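Local atomic coordinates of DHHA1 domain protein (Clostridium perfringens, PDB entry 3KEW), a protein that binds zinc and probably hydrolyses tRNA(Ala) charged with the wrong amino acid, as an editing protein akin to part of alanyl-tRNA synthetase. Residues 203-215 with 220-232. Sequence-based numbering, arbitrary orientation.
Sequences TRDLQVIKIRRWE and ATRIEYVAGNRAV
Arg213 and Glu224 run side by side and point the same way, with OE1 of Glu224 at the edge of the guanidinium, near its plane. NE of Arg213 lies 3.5 Å from OE1 of Glu224, a long salt bridge whose flat groups are 63° apart. CG of Arg213 sits between its backbone N and carbonyl carbon (chi1 52°), and a bend at chi3 carries NH2 on to Glu215 OE2, making a three-residue charge network. Both Arg212 and Arg213 lie opposite Glu224 in a classic beta bulge: Arg212 N gives its hydrogen to Glu224 O (2.8 Å), Glu224 N returns one to Arg213 O (2.9 Å), and Arg212 has helical backbone angles. The bulge interrupts the antiparallel hairpin of strands 209-217 and 220-227, the former an outer strand of a four-stranded sheet. On the face toward helices 88-112 and 136-152, CG2 of Ile211 meets CG2 of Ile223 at 3.7 Å, while Ile209 CD1 approaches Tyr225 CD2 at 4.1 Å. The Tyr225 hydroxyl forms a hydrogen bond with Gln97 O, next to the zinc ligand His98. Beyond the strands, the Gln207 and Asn229 side chains cross near a right angle; NE2 of Gln207 reaches OD1 of Asn229 at 3.0 Å, nearly straight (176°) but from above the carbonyl plane. Nearby, Val208 CG1 packs 3.7 Å from Ala231 CB.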
# COMPACT_ATOMS: atom_id res chain seq x y z
N THR A 203 -11.71 -3.66 5.82
CA THR A 203 -11.01 -4.91 6.16
C THR A 203 -11.58 -6.15 5.43
O THR A 203 -10.86 -7.13 5.22
CB THR A 203 -10.94 -5.15 7.69
OG1 THR A 203 -12.27 -5.20 8.23
CG2 THR A 203 -10.12 -4.04 8.40
N ARG A 204 -12.86 -6.10 5.04
CA ARG A 204 -13.50 -7.20 4.29
C ARG A 204 -12.80 -7.47 2.96
O ARG A 204 -12.70 -8.62 2.53
CB ARG A 204 -14.99 -6.92 4.07
CG ARG A 204 -15.82 -8.01 3.37
CD ARG A 204 -15.69 -9.39 4.00
NE ARG A 204 -16.34 -10.42 3.19
CZ ARG A 204 -15.78 -11.04 2.14
NH1 ARG A 204 -14.54 -10.74 1.75
NH2 ARG A 204 -16.47 -11.96 1.48
N ASP A 205 -12.28 -6.40 2.34
CA ASP A 205 -11.47 -6.51 1.11
C ASP A 205 -10.23 -7.39 1.22
O ASP A 205 -9.69 -7.82 0.19
CB ASP A 205 -11.07 -5.12 0.62
CG ASP A 205 -12.08 -4.51 -0.33
OD1 ASP A 205 -11.67 -3.67 -1.17
OD2 ASP A 205 -13.28 -4.86 -0.27
N LEU A 206 -9.77 -7.67 2.44
CA LEU A 206 -8.66 -8.60 2.66
C LEU A 206 -8.99 -10.06 2.40
O LEU A 206 -8.08 -10.86 2.18
CB LEU A 206 -8.13 -8.46 4.09
CG LEU A 206 -6.92 -7.60 4.44
CD1 LEU A 206 -6.55 -6.63 3.36
CD2 LEU A 206 -7.24 -6.88 5.73
N GLN A 207 -10.28 -10.41 2.47
CA GLN A 207 -10.83 -11.79 2.29
C GLN A 207 -10.49 -12.69 3.48
O GLN A 207 -11.38 -13.10 4.23
CB GLN A 207 -10.38 -12.47 0.97
CG GLN A 207 -10.62 -11.68 -0.33
CD GLN A 207 -9.86 -12.29 -1.52
OE1 GLN A 207 -9.71 -13.51 -1.63
NE2 GLN A 207 -9.37 -11.45 -2.41
N VAL A 208 -9.20 -12.97 3.62
CA VAL A 208 -8.66 -13.86 4.64
C VAL A 208 -7.17 -13.53 4.86
O VAL A 208 -6.49 -13.05 3.95
CB VAL A 208 -8.90 -15.36 4.25
CG1 VAL A 208 -8.10 -15.75 3.01
CG2 VAL A 208 -8.66 -16.32 5.41
N ILE A 209 -6.68 -13.76 6.07
CA ILE A 209 -5.27 -13.61 6.38
C ILE A 209 -4.72 -14.87 7.10
O ILE A 209 -5.32 -15.38 8.05
CB ILE A 209 -4.99 -12.29 7.18
CG1 ILE A 209 -3.50 -12.03 7.36
CG2 ILE A 209 -5.70 -12.28 8.51
CD1 ILE A 209 -3.19 -10.56 7.44
N LYS A 210 -3.61 -15.37 6.59
CA LYS A 210 -2.98 -16.55 7.16
C LYS A 210 -1.53 -16.27 7.54
O LYS A 210 -0.75 -15.78 6.71
CB LYS A 210 -3.04 -17.71 6.16
CG LYS A 210 -4.42 -18.34 6.04
CD LYS A 210 -4.40 -19.49 5.05
CE LYS A 210 -5.75 -20.19 4.97
NZ LYS A 210 -6.70 -19.46 4.10
N ILE A 211 -1.17 -16.61 8.78
CA ILE A 211 0.22 -16.64 9.20
C ILE A 211 0.83 -17.99 8.80
O ILE A 211 0.32 -19.05 9.17
CB ILE A 211 0.36 -16.33 10.71
CG1 ILE A 211 0.04 -14.85 10.95
CG2 ILE A 211 1.76 -16.71 11.23
CD1 ILE A 211 -0.02 -14.42 12.41
N ARG A 212 1.91 -17.92 8.04
CA ARG A 212 2.57 -19.08 7.44
C ARG A 212 3.52 -19.78 8.41
O ARG A 212 3.45 -20.99 8.61
CB ARG A 212 3.38 -18.62 6.22
CG ARG A 212 2.59 -18.51 4.94
CD ARG A 212 2.60 -19.84 4.21
NE ARG A 212 1.99 -19.75 2.89
CZ ARG A 212 2.66 -19.50 1.77
NH1 ARG A 212 3.97 -19.31 1.79
NH2 ARG A 212 2.00 -19.45 0.62
N ARG A 213 4.43 -18.98 8.97
CA ARG A 213 5.52 -19.45 9.83
C ARG A 213 6.12 -18.23 10.50
O ARG A 213 5.84 -17.11 10.10
CB ARG A 213 6.60 -20.16 9.01
CG ARG A 213 7.10 -19.35 7.83
CD ARG A 213 7.91 -20.20 6.86
NE ARG A 213 9.33 -20.21 7.20
CZ ARG A 213 9.95 -21.19 7.86
NH1 ARG A 213 9.30 -22.27 8.26
NH2 ARG A 213 11.25 -21.09 8.11
N TRP A 214 6.95 -18.45 11.52
CA TRP A 214 7.63 -17.37 12.22
C TRP A 214 8.96 -17.86 12.76
O TRP A 214 9.14 -19.06 13.00
CB TRP A 214 6.76 -16.81 13.35
CG TRP A 214 6.36 -17.85 14.35
CD1 TRP A 214 7.02 -18.18 15.50
CD2 TRP A 214 5.20 -18.69 14.30
NE1 TRP A 214 6.34 -19.17 16.17
CE2 TRP A 214 5.22 -19.51 15.45
CE3 TRP A 214 4.13 -18.83 13.39
CZ2 TRP A 214 4.23 -20.46 15.72
CZ3 TRP A 214 3.14 -19.77 13.66
CH2 TRP A 214 3.20 -20.57 14.82
N GLU A 215 9.90 -16.94 12.94
CA GLU A 215 11.18 -17.24 13.60
C GLU A 215 11.72 -16.01 14.33
O GLU A 215 11.24 -14.89 14.12
CB GLU A 215 12.21 -17.80 12.61
CG GLU A 215 12.56 -16.89 11.45
CD GLU A 215 13.36 -17.61 10.37
OE1 GLU A 215 14.30 -17.00 9.83
OE2 GLU A 215 13.05 -18.79 10.06
N ALA A 220 13.32 -9.64 17.99
CA ALA A 220 11.97 -9.66 17.44
C ALA A 220 11.53 -11.05 16.96
O ALA A 220 12.36 -11.94 16.78
CB ALA A 220 11.87 -8.63 16.29
N THR A 221 10.23 -11.22 16.77
CA THR A 221 9.69 -12.39 16.06
C THR A 221 9.29 -11.95 14.65
O THR A 221 8.39 -11.14 14.49
CB THR A 221 8.47 -13.02 16.79
OG1 THR A 221 8.81 -13.29 18.15
CG2 THR A 221 8.06 -14.31 16.11
N ARG A 222 10.01 -12.47 13.65
CA ARG A 222 9.69 -12.22 12.25
C ARG A 222 8.60 -13.19 11.78
O ARG A 222 8.83 -14.40 11.69
CB ARG A 222 10.94 -12.36 11.39
CG ARG A 222 10.71 -12.18 9.89
CD ARG A 222 11.96 -11.66 9.23
NE ARG A 222 12.28 -10.31 9.70
CZ ARG A 222 13.36 -9.62 9.34
NH1 ARG A 222 14.25 -10.16 8.52
NH2 ARG A 222 13.55 -8.40 9.81
N ILE A 223 7.43 -12.64 11.46
CA ILE A 223 6.24 -13.41 11.11
C ILE A 223 5.94 -13.34 9.61
O ILE A 223 5.73 -12.25 9.09
CB ILE A 223 5.03 -12.88 11.92
CG1 ILE A 223 5.28 -13.04 13.43
CG2 ILE A 223 3.74 -13.58 11.51
CD1 ILE A 223 4.17 -12.52 14.29
N GLU A 224 5.94 -14.48 8.92
CA GLU A 224 5.52 -14.55 7.50
C GLU A 224 4.01 -14.68 7.36
O GLU A 224 3.40 -15.55 7.99
CB GLU A 224 6.19 -15.73 6.78
CG GLU A 224 7.56 -15.45 6.24
CD GLU A 224 8.22 -16.67 5.61
OE1 GLU A 224 9.39 -16.94 5.95
OE2 GLU A 224 7.57 -17.36 4.78
N TYR A 225 3.40 -13.84 6.52
CA TYR A 225 1.95 -13.89 6.32
C TYR A 225 1.53 -13.76 4.85
O TYR A 225 2.29 -13.27 4.01
CB TYR A 225 1.22 -12.83 7.18
CG TYR A 225 1.40 -11.43 6.65
CD1 TYR A 225 2.47 -10.64 7.10
CD2 TYR A 225 0.53 -10.89 5.69
CE1 TYR A 225 2.66 -9.36 6.60
CE2 TYR A 225 0.71 -9.61 5.19
CZ TYR A 225 1.78 -8.86 5.65
OH TYR A 225 1.97 -7.60 5.15
N VAL A 226 0.30 -14.17 4.58
CA VAL A 226 -0.37 -13.97 3.28
C VAL A 226 -1.79 -13.47 3.51
O VAL A 226 -2.47 -13.92 4.42
CB VAL A 226 -0.40 -15.27 2.42
CG1 VAL A 226 0.93 -15.48 1.70
CG2 VAL A 226 -0.73 -16.49 3.27
N ALA A 227 -2.21 -12.51 2.70
CA ALA A 227 -3.59 -12.03 2.73
C ALA A 227 -4.20 -12.15 1.34
O ALA A 227 -3.48 -12.20 0.34
CB ALA A 227 -3.65 -10.58 3.22
N GLY A 228 -5.53 -12.22 1.29
CA GLY A 228 -6.27 -12.22 0.03
C GLY A 228 -6.06 -13.45 -0.83
O GLY A 228 -6.15 -14.58 -0.34
N ASN A 229 -5.76 -13.22 -2.11
CA ASN A 229 -5.62 -14.28 -3.11
C ASN A 229 -4.36 -15.14 -2.92
O ASN A 229 -4.30 -16.27 -3.38
CB ASN A 229 -5.64 -13.69 -4.52
CG ASN A 229 -6.53 -12.45 -4.63
OD1 ASN A 229 -7.76 -12.56 -4.73
ND2 ASN A 229 -5.91 -11.28 -4.61
N ARG A 230 -3.37 -14.57 -2.24
CA ARG A 230 -2.16 -15.29 -1.85
C ARG A 230 -2.44 -16.38 -0.80
O ARG A 230 -1.74 -17.39 -0.74
CB ARG A 230 -1.12 -14.32 -1.27
CG ARG A 230 -0.43 -13.42 -2.27
CD ARG A 230 0.81 -12.84 -1.64
NE ARG A 230 1.36 -11.73 -2.41
CZ ARG A 230 2.55 -11.17 -2.18
NH1 ARG A 230 3.33 -11.62 -1.21
NH2 ARG A 230 2.97 -10.16 -2.94
N ALA A 231 -3.45 -16.16 0.03
CA ALA A 231 -3.77 -17.06 1.13
C ALA A 231 -4.56 -18.31 0.71
O ALA A 231 -4.72 -19.24 1.50
CB ALA A 231 -4.51 -16.31 2.23
N VAL A 232 -5.06 -18.30 -0.53
CA VAL A 232 -5.88 -19.40 -1.06
C VAL A 232 -5.22 -20.07 -2.27
O VAL A 232 -5.20 -21.30 -2.38
CB VAL A 232 -7.30 -18.92 -1.42
CG1 VAL A 232 -8.09 -18.58 -0.16
CG2 VAL A 232 -7.26 -17.72 -2.36